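Local coordinates for member of s1p family of ribosomal proteins (Pyrococcus furiosus, PDB 5YH1), which probably acts as a nucleic-acid-processing exonuclease, represented here by its DHH domain, which binds a manganese ion, at residues A[41-44]-A[45-49]; A[146-149]-A[150-153]; A[118-121]-A[122-126]. All coordinates share one frame; numbering follows the deposited sequence.

Interaction 1 of 3, residues A[41-44]-A[45-49]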
loop_
_atom_site.group_PDB
_atom_site.type_symbol
_atom_site.label_atom_id
_atom_site.label_comp_id
_atom_site.label_asym_id
_atom_site.label_seq_id
_atom_site.Cartn_x
_atom_site.Cartn_y
_atom_site.Cartn_z
ATOM N N ILE A 41 35.416 0.177 12.001
ATOM C CA ILE A 41 34.616 1.255 12.566
ATOM C C ILE A 41 35.102 2.623 12.075
ATOM O O ILE A 41 34.289 3.476 11.689
ATOM C CB ILE A 41 34.612 1.196 14.110
ATOM C CG1 ILE A 41 33.665 0.077 14.563
ATOM C CG2 ILE A 41 34.181 2.526 14.702
ATOM C CD1 ILE A 41 33.700 -0.223 16.050
HETATM N N MSE A 42 36.416 2.815 12.080
HETATM C CA MSE A 42 37.017 4.079 11.643
HETATM C C MSE A 42 36.876 4.261 10.146
HETATM O O MSE A 42 36.670 5.370 9.681
HETATM C CB MSE A 42 38.485 4.180 12.073
HETATM C CG MSE A 42 38.550 4.436 13.580
HETATM SE SE MSE A 42 40.401 4.693 14.244
HETATM C CE MSE A 42 40.597 6.611 13.836
ATOM N N LYS A 43 36.978 3.183 9.388
ATOM C CA LYS A 43 36.728 3.236 7.947
ATOM C C LYS A 43 35.273 3.616 7.635
ATOM O O LYS A 43 35.024 4.456 6.773
ATOM C CB LYS A 43 37.060 1.895 7.302
ATOM C CG LYS A 43 36.944 1.898 5.780
ATOM C CD LYS A 43 37.415 0.569 5.218
ATOM C CE LYS A 43 37.307 0.504 3.703
ATOM N NZ LYS A 43 37.577 -0.888 3.258
ATOM N N ALA A 44 34.321 3.007 8.343
ATOM C CA ALA A 44 32.903 3.343 8.170
ATOM C C ALA A 44 32.670 4.829 8.403
ATOM O O ALA A 44 32.004 5.500 7.608
ATOM C CB ALA A 44 32.035 2.515 9.114
ATOM N N ALA A 45 33.238 5.342 9.487
ATOM C CA ALA A 45 33.082 6.747 9.839
ATOM C C ALA A 45 33.769 7.655 8.825
ATOM O O ALA A 45 33.255 8.715 8.496
ATOM C CB ALA A 45 33.612 7.012 11.240
ATOM N N PHE A 46 34.930 7.233 8.336
ATOM C CA PHE A 46 35.621 7.952 7.269
ATOM C C PHE A 46 34.731 8.084 6.024
ATOM O O PHE A 46 34.568 9.178 5.485
ATOM C CB PHE A 46 36.941 7.252 6.896
ATOM C CG PHE A 46 37.564 7.771 5.626
ATOM C CD1 PHE A 46 38.358 8.909 5.638
ATOM C CD2 PHE A 46 37.337 7.136 4.411
ATOM C CE1 PHE A 46 38.918 9.396 4.460
ATOM C CE2 PHE A 46 37.894 7.621 3.235
ATOM C CZ PHE A 46 38.684 8.755 3.262
HETATM N N MSE A 47 34.156 6.971 5.577
HETATM C CA MSE A 47 33.318 6.986 4.370
HETATM C C MSE A 47 32.101 7.855 4.544
HETATM O O MSE A 47 31.732 8.605 3.642
HETATM C CB MSE A 47 32.929 5.566 3.987
HETATM C CG MSE A 47 34.111 4.886 3.306
HETATM SE SE MSE A 47 33.695 3.001 2.951
HETATM C CE MSE A 47 32.513 3.344 1.402
ATOM N N ILE A 48 31.474 7.795 5.714
ATOM C CA ILE A 48 30.273 8.585 5.961
ATOM C C ILE A 48 30.620 10.074 6.002
ATOM O O ILE A 48 29.967 10.887 5.331
ATOM C CB ILE A 48 29.522 8.091 7.219
ATOM C CG1 ILE A 48 28.878 6.734 6.915
ATOM C CG2 ILE A 48 28.450 9.075 7.657
ATOM C CD1 ILE A 48 28.435 5.954 8.130
ATOM N N ARG A 49 31.668 10.423 6.747
ATOM C CA ARG A 49 32.112 11.820 6.850
ATOM C C ARG A 49 32.510 12.387 5.482
ATOM O O ARG A 49 32.235 13.542 5.180
ATOM C CB ARG A 49 33.292 11.947 7.828
ATOM C CG ARG A 49 32.929 11.791 9.300
ATOM C CD ARG A 49 34.178 11.597 10.155
ATOM N NE ARG A 49 35.129 12.704 9.992
ATOM C CZ ARG A 49 35.000 13.903 10.556
ATOM N NH1 ARG A 49 33.980 14.185 11.345
ATOM N NH2 ARG A 49 35.906 14.834 10.331
#
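With chi1 near -75° in both, Met47 and Ile48 turn CG and CG1 beside their own backbone N, back toward the carbonyls one turn earlier. The CG1 of Ile48 thereby settles 3.4 Å from Ala44 O, while the CG of Met47 lies 3.6 Å from Lys43 O. Phe46 is set the other way, CG anti to N (chi1 168°), which turns the edge of its ring to Lys43 O. The backbone itself places Phe46 CB 3.4 Å from Met42 O. Beyond these carbonyls the selenium of Met47, a selenomethionine, approaches the CG of Lys43 at 4.4 Å, and Lys43 itself runs fully extended to reach the carbonyl of Asp182. All this belongs to one alpha-helix, 32-53, packed against the parallel sheet of the DHH domain: Ala44 and Met47 touch Val183 of strand 183-185, and Ile48 touches Leu132 and Val134 of strand 132-136. Ile41 touches both Val185 of strand 183-185 and Tyr209 of helix 199-210, which Ala45 also meets. Four i to i+4 bonds run through this part of the helix, from Ala45 N to Ile41 O at 3.1 Å, Phe46 N to Met42 O at 2.9 Å, Met47 N to Lys43 O and Ile48 N to Ala44 O.

Interaction 2 of 3, residues A[146-149]-A[150-153]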
loop_
_atom_site.group_PDB
_atom_site.type_symbol
_atom_site.label_atom_id
_atom_site.label_comp_id
_atom_site.label_asym_id
_atom_site.label_seq_id
_atom_site.Cartn_x
_atom_site.Cartn_y
_atom_site.Cartn_z
ATOM N N PRO A 146 21.746 -10.025 -3.615
ATOM C CA PRO A 146 20.974 -9.557 -4.780
ATOM C C PRO A 146 20.792 -8.042 -4.833
ATOM O O PRO A 146 20.925 -7.444 -5.894
ATOM C CB PRO A 146 19.634 -10.267 -4.612
ATOM C CG PRO A 146 19.988 -11.542 -3.903
ATOM C CD PRO A 146 21.123 -11.202 -2.978
ATOM N N ALA A 147 20.515 -7.423 -3.688
ATOM C CA ALA A 147 20.409 -5.965 -3.615
ATOM C C ALA A 147 21.725 -5.293 -3.964
ATOM O O ALA A 147 21.751 -4.270 -4.655
ATOM C CB ALA A 147 19.956 -5.536 -2.222
ATOM N N TYR A 148 22.824 -5.864 -3.485
ATOM C CA TYR A 148 24.141 -5.274 -3.708
ATOM C C TYR A 148 24.592 -5.426 -5.166
ATOM O O TYR A 148 25.225 -4.531 -5.707
ATOM C CB TYR A 148 25.184 -5.858 -2.747
ATOM C CG TYR A 148 24.882 -5.663 -1.266
ATOM C CD1 TYR A 148 24.193 -4.544 -0.800
ATOM C CD2 TYR A 148 25.305 -6.598 -0.333
ATOM C CE1 TYR A 148 23.935 -4.375 0.545
ATOM C CE2 TYR A 148 25.046 -6.439 1.016
ATOM C CZ TYR A 148 24.365 -5.327 1.450
ATOM O OH TYR A 148 24.117 -5.175 2.789
ATOM N N LYS A 149 24.254 -6.538 -5.806
ATOM C CA LYS A 149 24.530 -6.689 -7.243
ATOM C C LYS A 149 23.876 -5.572 -8.049
ATOM O O LYS A 149 24.482 -5.037 -8.971
ATOM C CB LYS A 149 24.056 -8.042 -7.749
ATOM C CG LYS A 149 24.952 -9.169 -7.282
ATOM C CD LYS A 149 24.436 -10.510 -7.746
ATOM C CE LYS A 149 25.458 -11.587 -7.457
ATOM N NZ LYS A 149 25.076 -12.867 -8.106
ATOM N N ARG A 150 22.660 -5.189 -7.664
ATOM C CA ARG A 150 21.964 -4.106 -8.330
ATOM C C ARG A 150 22.595 -2.754 -8.042
ATOM O O ARG A 150 22.803 -1.964 -8.971
ATOM C CB ARG A 150 20.482 -4.122 -7.973
ATOM C CG ARG A 150 19.754 -5.276 -8.642
ATOM C CD ARG A 150 18.455 -5.570 -7.936
ATOM N NE ARG A 150 17.693 -6.648 -8.559
ATOM C CZ ARG A 150 17.957 -7.943 -8.423
ATOM N NH1 ARG A 150 19.000 -8.364 -7.705
ATOM N NH2 ARG A 150 17.168 -8.829 -9.023
ATOM N N LEU A 151 22.934 -2.487 -6.780
ATOM C CA LEU A 151 23.617 -1.229 -6.448
ATOM C C LEU A 151 24.981 -1.090 -7.149
ATOM O O LEU A 151 25.375 0.011 -7.547
ATOM C CB LEU A 151 23.775 -1.065 -4.930
ATOM C CG LEU A 151 22.474 -0.803 -4.168
ATOM C CD1 LEU A 151 22.692 -0.937 -2.672
ATOM C CD2 LEU A 151 21.908 0.570 -4.492
ATOM N N LYS A 152 25.699 -2.193 -7.301
ATOM C CA LYS A 152 27.019 -2.139 -7.929
ATOM C C LYS A 152 26.948 -1.859 -9.440
ATOM O O LYS A 152 27.877 -1.298 -10.006
ATOM C CB LYS A 152 27.828 -3.400 -7.616
ATOM C CG LYS A 152 28.333 -3.443 -6.166
ATOM C CD LYS A 152 29.052 -2.159 -5.744
ATOM C CE LYS A 152 29.823 -2.347 -4.443
ATOM N NZ LYS A 152 30.460 -1.086 -3.973
ATOM N N ALA A 153 25.831 -2.188 -10.077
ATOM C CA ALA A 153 25.614 -1.765 -11.458
ATOM C C ALA A 153 25.600 -0.237 -11.583
ATOM O O ALA A 153 25.795 0.301 -12.674
ATOM C CB ALA A 153 24.325 -2.352 -11.999
#
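Pro146 O is gripped twice by Arg150, from the end of its side chain and from its backbone. The guanidinium NH1 gives the shorter bond, 2.8 Å to Pro146 O, bent to 145° at the hydrogen; the backbone N of Arg150 adds a weak one, 3.4 Å to the same oxygen. The oxygen lies almost in the guanidinium plane, at its edge, yet NH1 stands well above the carbonyl plane, 57° out of it. This placement follows from an arginine whose CG sits beside the backbone N (chi1 -72°) and whose chain then runs extended to NE, alongside the turn. Arg150 NH1 is also 3.7 Å from Pro146 CB. The other nitrogens face the second subunit, where NE pairs with Glu263 and NH2 with Glu299, so the buried guanidinium is held by a carbonyl of its own helix and two carboxylates of the neighbouring chain. An alanine here would take away the side-chain grip on Pro146 O and is likely to leave both glutamates of the second subunit without this positive partner. The helix, 145-152, is the crossover of a beta-alpha-beta unit between strands 132-136 and 158-161 of the parallel sheet. Its sheet-facing side carries Tyr148 and Leu151, both packed on Ile158; their CD1 atoms come within 4.3 Å, the leucine methyl arriving at the ring edge, and the tyrosine hydroxyl bonds to the carbonyl of Gly139. Leu151 N bonds to Ala147 O at 3.0 Å. One residue on, Lys152 N reaches Tyr148 O at 2.9 Å, and the lysine CG lies 3.3 Å from that same oxygen before its chain bends at chi2 and leads NZ to the carboxylate of Asp182.

Interaction 3 of 3, residues A[118-121]-A[122-126]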
loop_
_atom_site.group_PDB
_atom_site.type_symbol
_atom_site.label_atom_id
_atom_site.label_comp_id
_atom_site.label_asym_id
_atom_site.label_seq_id
_atom_site.Cartn_x
_atom_site.Cartn_y
_atom_site.Cartn_z
ATOM N N PHE A 118 14.644 6.304 -6.890
ATOM C CA PHE A 118 14.700 7.606 -6.232
ATOM C C PHE A 118 16.055 8.284 -6.430
ATOM O O PHE A 118 16.106 9.467 -6.742
ATOM C CB PHE A 118 14.384 7.471 -4.732
ATOM C CG PHE A 118 12.911 7.511 -4.401
ATOM C CD1 PHE A 118 11.948 6.980 -5.263
ATOM C CD2 PHE A 118 12.482 8.069 -3.200
ATOM C CE1 PHE A 118 10.594 7.022 -4.934
ATOM C CE2 PHE A 118 11.128 8.111 -2.869
ATOM C CZ PHE A 118 10.184 7.588 -3.742
HETATM N N MSE A 119 17.151 7.551 -6.251
HETATM C CA MSE A 119 18.489 8.161 -6.396
HETATM C C MSE A 119 18.751 8.560 -7.839
HETATM O O MSE A 119 19.397 9.574 -8.092
HETATM C CB MSE A 119 19.602 7.260 -5.839
HETATM C CG MSE A 119 19.960 6.128 -6.795
HETATM SE SE MSE A 119 21.357 4.886 -6.147
HETATM C CE MSE A 119 20.505 4.180 -4.519
HETATM N N MSE A 120 18.253 7.779 -8.794
HETATM C CA MSE A 120 18.449 8.105 -10.207
HETATM C C MSE A 120 17.639 9.328 -10.594
HETATM O O MSE A 120 18.078 10.129 -11.416
HETATM C CB MSE A 120 18.125 6.901 -11.091
HETATM C CG MSE A 120 19.233 5.851 -11.066
HETATM SE SE MSE A 120 20.960 6.605 -11.667
HETATM C CE MSE A 120 20.397 7.260 -13.446
ATOM N N GLU A 121 16.468 9.515 -9.994
ATOM C CA GLU A 121 15.707 10.739 -10.258
ATOM C C GLU A 121 16.438 11.990 -9.761
ATOM O O GLU A 121 16.520 12.983 -10.475
ATOM C CB GLU A 121 14.310 10.694 -9.640
ATOM C CG GLU A 121 13.566 11.999 -9.873
ATOM C CD GLU A 121 12.081 11.907 -9.632
ATOM O OE1 GLU A 121 11.487 10.844 -9.882
ATOM O OE2 GLU A 121 11.504 12.918 -9.205
ATOM N N ASP A 122 16.937 11.954 -8.527
ATOM C CA ASP A 122 17.706 13.080 -7.990
ATOM C C ASP A 122 18.959 13.343 -8.823
ATOM O O ASP A 122 19.324 14.495 -9.057
ATOM C CB ASP A 122 18.089 12.837 -6.530
ATOM C CG ASP A 122 16.925 13.022 -5.578
ATOM O OD1 ASP A 122 15.871 13.565 -5.967
ATOM O OD2 ASP A 122 17.064 12.624 -4.417
ATOM N N HIS A 123 19.614 12.277 -9.258
ATOM C CA HIS A 123 20.766 12.391 -10.129
ATOM C C HIS A 123 20.418 13.134 -11.426
ATOM O O HIS A 123 21.023 14.149 -11.742
ATOM C CB HIS A 123 21.313 11.006 -10.451
ATOM C CG HIS A 123 22.568 11.024 -11.265
ATOM N ND1 HIS A 123 23.730 11.622 -10.826
ATOM C CD2 HIS A 123 22.847 10.506 -12.484
ATOM C CE1 HIS A 123 24.673 11.467 -11.738
ATOM N NE2 HIS A 123 24.163 10.795 -12.755
HETATM N N MSE A 124 19.417 12.644 -12.145
HETATM C CA MSE A 124 19.065 13.199 -13.453
HETATM C C MSE A 124 18.421 14.547 -13.328
HETATM O O MSE A 124 18.692 15.442 -14.113
HETATM C CB MSE A 124 18.090 12.281 -14.180
HETATM C CG MSE A 124 18.727 10.944 -14.552
HETATM SE SE MSE A 124 17.381 9.722 -15.341
HETATM C CE MSE A 124 16.214 9.284 -13.825
ATOM N N ARG A 125 17.562 14.721 -12.337
ATOM C CA ARG A 125 16.766 15.944 -12.241
ATOM C C ARG A 125 17.521 17.114 -11.602
ATOM O O ARG A 125 17.400 18.246 -12.055
ATOM C CB ARG A 125 15.494 15.648 -11.463
ATOM C CG ARG A 125 14.434 16.715 -11.548
ATOM C CD ARG A 125 13.183 16.227 -10.858
ATOM N NE ARG A 125 12.094 17.180 -11.005
ATOM C CZ ARG A 125 10.823 16.918 -10.729
ATOM N NH1 ARG A 125 10.453 15.724 -10.291
ATOM N NH2 ARG A 125 9.912 17.859 -10.902
ATOM N N PHE A 126 18.287 16.843 -10.547
ATOM C CA PHE A 126 18.982 17.902 -9.813
ATOM C C PHE A 126 20.504 17.829 -9.909
ATOM O O PHE A 126 21.179 18.673 -9.353
ATOM C CB PHE A 126 18.565 17.878 -8.341
ATOM C CG PHE A 126 17.084 17.912 -8.140
ATOM C CD1 PHE A 126 16.351 19.037 -8.496
ATOM C CD2 PHE A 126 16.413 16.819 -7.606
ATOM C CE1 PHE A 126 14.977 19.069 -8.318
ATOM C CE2 PHE A 126 15.042 16.849 -7.430
ATOM C CZ PHE A 126 14.320 17.970 -7.788
#
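Regular i to i+4 backbone bonds run from Asp122 N to Phe118 O through Arg125 N to Glu121 O, the last at 2.8 Å. This is the C-terminal end of alpha-helix 109-126 in the DHH domain, and its surface meets the second subunit. On one side Glu121 and Arg125 form an i to i+4 salt bridge, OE2 to NH1 at 3.2 Å. Both side chains have CG anti to the backbone N (chi1 177° and -167°) and stay extended, which lays them side by side, pointing the same way. The oxygen lies at the guanidinium edge, nearly in its plane, whereas NH1 meets it from above the carboxylate plane; the two planes are 36° apart. Arg125 has a second carboxylate, Glu91 of the second subunit, bound through NH2, so its guanidinium bridges a contact along the helix and one between chains. Arg125 CG also sits over the centre of the Phe126 ring, 3.9 Å above the plane. Elsewhere round the helix, selenomethionine Met120 bends at chi2 and chi3 and lies beside His123, its CE 4.2 Å from the imidazole CD2 and its selenium oblique to that ring. The imidazole ND1 is bonded to Asp128 O just beyond the helix. Met124, also a selenomethionine, slants across Met120 and also packs on Trp94 of the second subunit. Its chain bends at chi3, bringing Met124 CE back over the preceding turn to 4.1 Å from the CB of Met120 and 3.2 Å from Met120 O.

Along the chain interaction 1 comes first, on helix 32-53, then interaction 3 on helix 109-126, then interaction 2 on helix 145-152. Each lies within a single helix, and all three helices belong to the alpha/beta part built on the parallel sheet. Interactions 2 and 3 are neighbours: their centres are 18 Å apart and they touch where Leu151 CD2 lies 3.9 Å from Met119 CE. Both also meet the second subunit, so adjoining helices share in the assembly interface. Interaction 1 stands apart, its centre about 21 Å from that of interaction 2 and 25 Å from that of interaction 3. Asp182 nevertheless serves two of them, receiving Lys43 on its backbone and Lys152 on its carboxylate.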